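PDB 5O15: AmbC from Sorangium cellulosum, which probably catalyses both dehydration and cyclisation of a polyketide intermediate in ambruticin biosynthesis through its bifunctional dehydratase-cyclase domain. Local coordinates for residues A[19-24]-A[38-43]; A[96-101]-A[117-122]. All blocks are in the same frame, centred on the assembly; numbering follows the deposited sequence.

Interaction 1: A[19-24]-A[38-43]; sequences HPWLSA and GRLSTV
The carbonyl oxygen W21 O is approached by two neighbours on strand 34-41. It takes a weak hydrogen bond from R39 N at 3.2 Å, bent to 121°, and the CA-H of G38 also points at it. G38 suits this place because a beta carbon would collide with W21 O and with the backbone of L22. Just beyond, S23 and A24 both face S37, forming a classic beta bulge where the loop runs into the edge strand 24-27.

The largest share of any residue comes from W21, whose flat indole offers a broad face to L40. With CG anti to the carbonyl carbon (chi1 -65°), the indole starts out beside the backbone N, and the two side chains run side by side, pointing the same way. L40 CG sits over one face, 3.6 Å from the centroid of the five-membered ring, as a CH-pi contact, while L40 CD1 lies over the six-membered ring, nearest CE2 and CD2 at 3.9 Å. H45 and F207 meet the indole edge-to-face. An alanine in place of W21 would probably leave L40 without its aromatic cover and open a gap beside F207. W21 N braces the loop by donating to H19 ND1 at 3.0 Å. With one weak hydrogen bond across it, the contact probably depends largely on apolar packing of leucine on indole and on the close backbone approach that glycine allows.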
ATOM      1  N   HIS A  19      -8.750   3.851  14.774  1.00 23.37           N
ATOM      2  CA  HIS A  19      -7.627   3.676  13.876  1.00 20.21           C
ATOM      3  C   HIS A  19      -6.381   4.219  14.554  1.00 19.40           C
ATOM      4  O   HIS A  19      -6.465   5.221  15.271  1.00 22.39           O
ATOM      5  CB  HIS A  19      -7.855   4.460  12.581  1.00 18.12           C
ATOM      6  CG  HIS A  19      -6.918   4.062  11.501  1.00 17.11           C
ATOM      7  ND1 HIS A  19      -5.666   4.621  11.357  1.00 17.76           N
ATOM      8  CD2 HIS A  19      -7.011   3.086  10.569  1.00 17.62           C
ATOM      9  CE1 HIS A  19      -5.045   4.032  10.353  1.00 18.53           C
ATOM     10  NE2 HIS A  19      -5.839   3.096   9.859  1.00 18.06           N
ATOM     11  N   PRO A  20      -5.211   3.623  14.317  1.00 20.46           N
ATOM     12  CA  PRO A  20      -4.001   4.118  14.984  1.00 21.79           C
ATOM     13  C   PRO A  20      -3.608   5.513  14.602  1.00 20.28           C
ATOM     14  O   PRO A  20      -2.894   6.158  15.378  1.00 23.08           O
ATOM     15  CB  PRO A  20      -2.915   3.131  14.533  1.00 24.98           C
ATOM     16  CG  PRO A  20      -3.619   1.920  14.129  1.00 24.99           C
ATOM     17  CD  PRO A  20      -4.975   2.322  13.661  1.00 22.25           C
ATOM     18  N   TRP A  21      -4.013   5.980  13.423  1.00 16.48           N
ATOM     19  CA  TRP A  21      -3.526   7.224  12.855  1.00 16.29           C
ATOM     20  C   TRP A  21      -4.616   8.256  12.622  1.00 18.74           C
ATOM     21  O   TRP A  21      -4.317   9.358  12.133  1.00 20.65           O
ATOM     22  CB  TRP A  21      -2.841   6.949  11.517  1.00 16.10           C
ATOM     23  CG  TRP A  21      -1.593   6.129  11.595  1.00 15.46           C
ATOM     24  CD1 TRP A  21      -0.803   5.902  12.681  1.00 16.61           C
ATOM     25  CD2 TRP A  21      -0.993   5.433  10.513  1.00 15.01           C
ATOM     26  NE1 TRP A  21       0.271   5.117  12.336  1.00 17.03           N
ATOM     27  CE2 TRP A  21       0.175   4.836  11.000  1.00 15.04           C
ATOM     28  CE3 TRP A  21      -1.318   5.282   9.167  1.00 15.46           C
ATOM     29  CZ2 TRP A  21       1.000   4.098  10.202  1.00 16.16           C
ATOM     30  CZ3 TRP A  21      -0.492   4.546   8.372  1.00 16.94           C
ATOM     31  CH2 TRP A  21       0.656   3.964   8.886  1.00 17.49           C
ATOM     32  N   LEU A  22      -5.867   7.925  12.889  1.00 19.34           N
ATOM     33  CA  LEU A  22      -6.976   8.855  12.712  1.00 20.67           C
ATOM     34  C   LEU A  22      -7.767   8.813  14.001  1.00 23.19           C
ATOM     35  O   LEU A  22      -8.211   7.737  14.427  1.00 28.05           O
ATOM     36  CB  LEU A  22      -7.829   8.469  11.500  1.00 22.18           C
ATOM     37  CG  LEU A  22      -7.149   8.584  10.126  1.00 22.80           C
ATOM     38  CD1 LEU A  22      -8.013   8.028   9.015  1.00 25.57           C
ATOM     39  CD2 LEU A  22      -6.741   9.982   9.806  1.00 21.02           C
ATOM     40  N   SER A  23      -7.905   9.980  14.635  1.00 23.10           N
ATOM     41  CA  SER A  23      -8.517  10.091  15.950  1.00 27.38           C
ATOM     42  C   SER A  23      -9.831  10.845  15.928  1.00 25.45           C
ATOM     43  O   SER A  23     -10.543  10.854  16.944  1.00 28.73           O
ATOM     44  CB  SER A  23      -7.572  10.818  16.915  1.00 30.49           C
ATOM     45  OG  SER A  23      -7.343  12.139  16.483  1.00 30.75           O
ATOM     46  N   ALA A  24     -10.172  11.498  14.825  1.00 23.33           N
ATOM     47  CA  ALA A  24     -11.440  12.191  14.714  1.00 23.56           C
ATOM     48  C   ALA A  24     -11.973  11.969  13.315  1.00 22.16           C
ATOM     49  O   ALA A  24     -11.208  11.961  12.338  1.00 21.67           O
ATOM     50  CB  ALA A  24     -11.282  13.680  15.025  1.00 25.45           C
ATOM     51  N   GLY A  38      -5.783  13.111  12.293  1.00 14.67           N
ATOM     52  CA  GLY A  38      -5.036  12.269  13.195  1.00 16.92           C
ATOM     53  C   GLY A  38      -3.575  12.628  13.205  1.00 15.74           C
ATOM     54  O   GLY A  38      -3.170  13.719  12.795  1.00 17.18           O
ATOM     55  N   ARG A  39      -2.783  11.694  13.720  1.00 18.36           N
ATOM     56  CA  ARG A  39      -1.371  11.937  13.961  1.00 19.01           C
ATOM     57  C   ARG A  39      -0.626  10.639  13.722  1.00 17.79           C
ATOM     58  O   ARG A  39      -1.074   9.572  14.153  1.00 20.04           O
ATOM     59  CB  ARG A  39      -1.137  12.329  15.422  1.00 25.00           C
ATOM     60  CG  ARG A  39       0.260  12.800  15.758  1.00 28.81           C
ATOM     61  CD  ARG A  39       0.223  13.557  17.083  1.00 33.23           C
ATOM     62  NE  ARG A  39       1.554  13.898  17.580  1.00 37.49           N
ATOM     63  CZ  ARG A  39       2.330  13.078  18.282  1.00 38.65           C
ATOM     64  NH1 ARG A  39       1.919  11.848  18.574  1.00 38.57           N
ATOM     65  NH2 ARG A  39       3.527  13.482  18.693  1.00 40.86           N
ATOM     66  N   LEU A  40       0.511  10.735  13.053  1.00 17.32           N
ATOM     67  CA  LEU A  40       1.378   9.590  12.801  1.00 17.49           C
ATOM     68  C   LEU A  40       2.714   9.882  13.470  1.00 18.26           C
ATOM     69  O   LEU A  40       3.486  10.719  12.988  1.00 20.54           O
ATOM     70  CB  LEU A  40       1.528   9.409  11.301  1.00 19.42           C
ATOM     71  CG  LEU A  40       1.887   8.015  10.837  1.00 21.45           C
ATOM     72  CD1 LEU A  40       1.775   7.938   9.326  1.00 22.34           C
ATOM     73  CD2 LEU A  40       3.268   7.652  11.315  1.00 22.98           C
ATOM     74  N   SER A  41       2.974   9.214  14.590  1.00 19.64           N
ATOM     75  CA  SER A  41       4.238   9.347  15.310  1.00 22.42           C
ATOM     76  C   SER A  41       5.215   8.252  14.900  1.00 21.34           C
ATOM     77  O   SER A  41       4.861   7.071  14.919  1.00 21.75           O
ATOM     78  CB  SER A  41       3.999   9.205  16.807  1.00 24.75           C
ATOM     79  OG  SER A  41       5.217   9.018  17.497  1.00 25.76           O
ATOM     80  N   THR A  42       6.440   8.646  14.547  1.00 20.79           N
ATOM     81  CA  THR A  42       7.477   7.676  14.224  1.00 21.48           C
ATOM     82  C   THR A  42       8.161   7.133  15.473  1.00 21.69           C
ATOM     83  O   THR A  42       9.035   6.263  15.357  1.00 23.31           O
ATOM     84  CB  THR A  42       8.521   8.268  13.260  1.00 21.74           C
ATOM     85  OG1 THR A  42       9.247   9.330  13.907  1.00 23.55           O
ATOM     86  CG2 THR A  42       7.882   8.772  11.940  1.00 21.44           C
ATOM     87  N   VAL A  43       7.791   7.629  16.646  1.00 23.76           N
ATOM     88  CA  VAL A  43       8.144   6.978  17.900  1.00 27.10           C
ATOM     89  C   VAL A  43       7.192   5.824  18.174  1.00 27.91           C
ATOM     90  O   VAL A  43       7.619   4.704  18.465  1.00 30.45           O
ATOM     91  CB  VAL A  43       8.134   8.006  19.047  1.00 31.21           C
ATOM     92  CG1 VAL A  43       8.550   7.351  20.350  1.00 32.27           C
ATOM     93  CG2 VAL A  43       9.045   9.191  18.723  1.00 32.78           C
TER

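Interaction 2: A[96-101]-A[117-122]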
ATOM      1  N   ALA A  96       6.545  13.505  14.680  1.00 25.74           N
ATOM      2  CA  ALA A  96       5.204  13.147  14.239  1.00 23.66           C
ATOM      3  C   ALA A  96       4.731  14.107  13.167  1.00 23.53           C
ATOM      4  O   ALA A  96       5.205  15.243  13.065  1.00 26.08           O
ATOM      5  CB  ALA A  96       4.226  13.142  15.413  1.00 25.09           C
ATOM      6  N   VAL A  97       3.812  13.616  12.348  1.00 21.35           N
ATOM      7  CA  VAL A  97       3.103  14.450  11.396  1.00 21.22           C
ATOM      8  C   VAL A  97       1.622  14.382  11.725  1.00 19.58           C
ATOM      9  O   VAL A  97       1.099  13.369  12.197  1.00 21.43           O
ATOM     10  CB  VAL A  97       3.354  14.072   9.920  1.00 24.44           C
ATOM     11  CG1 VAL A  97       4.821  14.201   9.567  1.00 27.91           C
ATOM     12  CG2 VAL A  97       2.872  12.681   9.661  1.00 23.61           C
ATOM     13  N   THR A  98       0.947  15.479  11.471  1.00 19.69           N
ATOM     14  CA  THR A  98      -0.493  15.521  11.550  1.00 19.59           C
ATOM     15  C   THR A  98      -1.038  15.123  10.186  1.00 17.10           C
ATOM     16  O   THR A  98      -0.476  15.488   9.148  1.00 18.18           O
ATOM     17  CB  THR A  98      -0.959  16.941  11.919  1.00 23.81           C
ATOM     18  OG1 THR A  98      -0.371  17.321  13.162  1.00 29.51           O
ATOM     19  CG2 THR A  98      -2.437  16.992  12.121  1.00 24.76           C
ATOM     20  N   LEU A  99      -2.138  14.387  10.195  1.00 15.92           N
ATOM     21  CA  LEU A  99      -2.779  13.901   8.988  1.00 14.65           C
ATOM     22  C   LEU A  99      -4.164  14.508   8.843  1.00 14.24           C
ATOM     23  O   LEU A  99      -4.846  14.813   9.834  1.00 15.22           O
ATOM     24  CB  LEU A  99      -2.967  12.387   9.076  1.00 15.27           C
ATOM     25  CG  LEU A  99      -1.702  11.549   9.238  1.00 16.31           C
ATOM     26  CD1 LEU A  99      -2.070  10.074   9.368  1.00 18.18           C
ATOM     27  CD2 LEU A  99      -0.835  11.755   8.041  1.00 18.24           C
ATOM     28  N   GLN A 100      -4.606  14.606   7.589  1.00 13.43           N
ATOM     29  CA  GLN A 100      -5.992  14.979   7.331  1.00 12.53           C
ATOM     30  C   GLN A 100      -6.454  14.233   6.096  1.00 12.96           C
ATOM     31  O   GLN A 100      -5.747  14.211   5.086  1.00 15.07           O
ATOM     32  CB  GLN A 100      -6.152  16.480   7.130  1.00 12.79           C
ATOM     33  CG  GLN A 100      -7.604  16.917   7.168  1.00 13.46           C
ATOM     34  CD  GLN A 100      -7.773  18.404   7.111  1.00 13.66           C
ATOM     35  OE1 GLN A 100      -8.409  18.933   6.193  1.00 14.71           O
ATOM     36  NE2 GLN A 100      -7.238  19.089   8.100  1.00 14.56           N
ATOM     37  N   VAL A 101      -7.628  13.631   6.171  1.00 12.15           N
ATOM     38  CA  VAL A 101      -8.275  13.066   5.004  1.00 12.44           C
ATOM     39  C   VAL A 101      -9.545  13.863   4.775  1.00 12.28           C
ATOM     40  O   VAL A 101     -10.398  13.950   5.659  1.00 13.89           O
ATOM     41  CB  VAL A 101      -8.598  11.582   5.161  1.00 13.74           C
ATOM     42  CG1 VAL A 101      -9.157  11.079   3.878  1.00 15.39           C
ATOM     43  CG2 VAL A 101      -7.310  10.783   5.551  1.00 15.22           C
ATOM     44  N   HIS A 117      -3.585  14.419   3.233  1.00 15.34           N
ATOM     45  CA  HIS A 117      -2.631  15.500   3.442  1.00 15.03           C
ATOM     46  C   HIS A 117      -1.892  15.291   4.746  1.00 14.87           C
ATOM     47  O   HIS A 117      -2.392  14.621   5.649  1.00 15.06           O
ATOM     48  CB  HIS A 117      -3.391  16.801   3.614  1.00 16.38           C
ATOM     49  CG  HIS A 117      -4.604  16.877   2.773  1.00 21.07           C
ATOM     50  ND1 HIS A 117      -4.555  17.526   1.584  1.00 17.79           N
ATOM     51  CD2 HIS A 117      -5.860  16.374   2.891  1.00 22.59           C
ATOM     52  CE1 HIS A 117      -5.749  17.533   1.025  1.00 24.22           C
ATOM     53  NE2 HIS A 117      -6.562  16.819   1.794  1.00 24.85           N
ATOM     54  N   SER A 118      -0.733  15.937   4.867  1.00 14.93           N
ATOM     55  CA  SER A 118      -0.041  15.950   6.142  1.00 15.02           C
ATOM     56  C   SER A 118       0.627  17.290   6.354  1.00 16.28           C
ATOM     57  O   SER A 118       0.819  18.064   5.422  1.00 17.60           O
ATOM     58  CB  SER A 118       0.986  14.824   6.247  1.00 17.93           C
ATOM     59  OG  SER A 118       2.185  15.191   5.634  1.00 20.43           O
ATOM     60  N   ARG A 119       0.986  17.536   7.604  1.00 16.63           N
ATOM     61  CA  ARG A 119       1.809  18.683   7.944  1.00 20.08           C
ATOM     62  C   ARG A 119       2.661  18.322   9.149  1.00 22.59           C
ATOM     63  O   ARG A 119       2.243  17.497   9.968  1.00 22.17           O
ATOM     64  CB  ARG A 119       0.963  19.933   8.227  1.00 25.25           C
ATOM     65  CG  ARG A 119       0.157  19.901   9.498  1.00 31.61           C
ATOM     66  CD  ARG A 119      -0.607  21.226   9.747  1.00 38.16           C
ATOM     67  NE  ARG A 119      -1.181  21.195  11.088  1.00 44.61           N
ATOM     68  CZ  ARG A 119      -2.232  21.894  11.498  1.00 49.57           C
ATOM     69  NH1 ARG A 119      -2.872  22.732  10.682  1.00 49.06           N
ATOM     70  NH2 ARG A 119      -2.641  21.751  12.751  1.00 52.24           N
ATOM     71  N   PRO A 120       3.850  18.917   9.293  1.00 27.13           N
ATOM     72  CA  PRO A 120       4.678  18.607  10.464  1.00 31.43           C
ATOM     73  C   PRO A 120       3.934  18.905  11.758  1.00 36.15           C
ATOM     74  O   PRO A 120       3.220  19.903  11.872  1.00 36.34           O
ATOM     75  CB  PRO A 120       5.902  19.518  10.296  1.00 33.09           C
ATOM     76  CG  PRO A 120       5.953  19.851   8.851  1.00 31.50           C
ATOM     77  CD  PRO A 120       4.523  19.840   8.363  1.00 28.61           C
ATOM     78  N   ASP A 121       4.104  18.021  12.735  1.00 40.32           N
ATOM     79  CA  ASP A 121       3.351  18.110  13.977  1.00 49.04           C
ATOM     80  C   ASP A 121       3.907  19.244  14.827  1.00 55.36           C
ATOM     81  O   ASP A 121       5.125  19.384  14.969  1.00 55.69           O
ATOM     82  CB  ASP A 121       3.458  16.777  14.719  1.00 51.90           C
ATOM     83  CG  ASP A 121       2.671  16.749  16.010  1.00 54.84           C
ATOM     84  OD1 ASP A 121       1.432  16.900  15.965  1.00 56.78           O
ATOM     85  OD2 ASP A 121       3.300  16.547  17.069  1.00 54.92           O
ATOM     86  N   GLY A 122       3.013  20.066  15.371  1.00 60.59           N
ATOM     87  CA  GLY A 122       3.411  21.187  16.199  1.00 65.40           C
ATOM     88  C   GLY A 122       3.260  22.524  15.499  1.00 69.71           C
ATOM     89  O   GLY A 122       2.832  23.505  16.114  1.00 71.06           O
TER
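Strands 96-101 and 117-120 pair antiparallel, their N-to-C directions 149° apart, with T98-R119 and Q100-H117 as hydrogen-bonded pairs and L99-S118 between them. T98 N donates to R119 O at 2.8 Å, and R119 N returns a bond to T98 O. On one face, L99 CD2 packs 4.0 Å from S118 CB; serine, small and hydroxylated, fits beside the leucine while its OG bonds to H131 on the next strand. L99 also meets L67, and V101 meets A71, so these aliphatic residues suit the face that packs on helix 61-75. This beta hairpin, strands 96-103 and 112-120, belongs to the first half of the double hotdog fold, in which a curved antiparallel sheet wraps a long helix. The opposite face carries T98, Q100, H117 and R119, whose polar ends suit its partial exposure. There T98 CB lies 4.0 Å from R119 CG, and W128 touches both. H117 turns the edge of its imidazole to Q100 O, with CD2 3.1 Å away, while NE2 bonds to T102 OG1. With CG anti to the backbone N (chi1 -178°), the D121 side chain crosses that of T98 at about a right angle; D121 OD2 comes 3.9 Å from A96 CB and has a long, weak ion pair with R39 NE.

In the fold
Interactions 1 and 2 have centres about 9 Å apart and meet along the seam between strands 34-41 and 96-103. Probable backbone hydrogen bonds cross it, L40 N to V97 O at 2.8 Å and G38 O to L99 N at 2.9 Å, so the same G38 and L40 that receive the loop 19-24 also continue the pairing into the hairpin. L99 links the two further by touching both W21 and L40. On the other side of the strands R39 NH2 lies 3.4 Å from A96 CB, while R39 NE is the atom that faces D121 OD2, at long range. Both contacts rest residues on helix 61-75, consistent with the hotdog helix of polyketide synthase dehydratases.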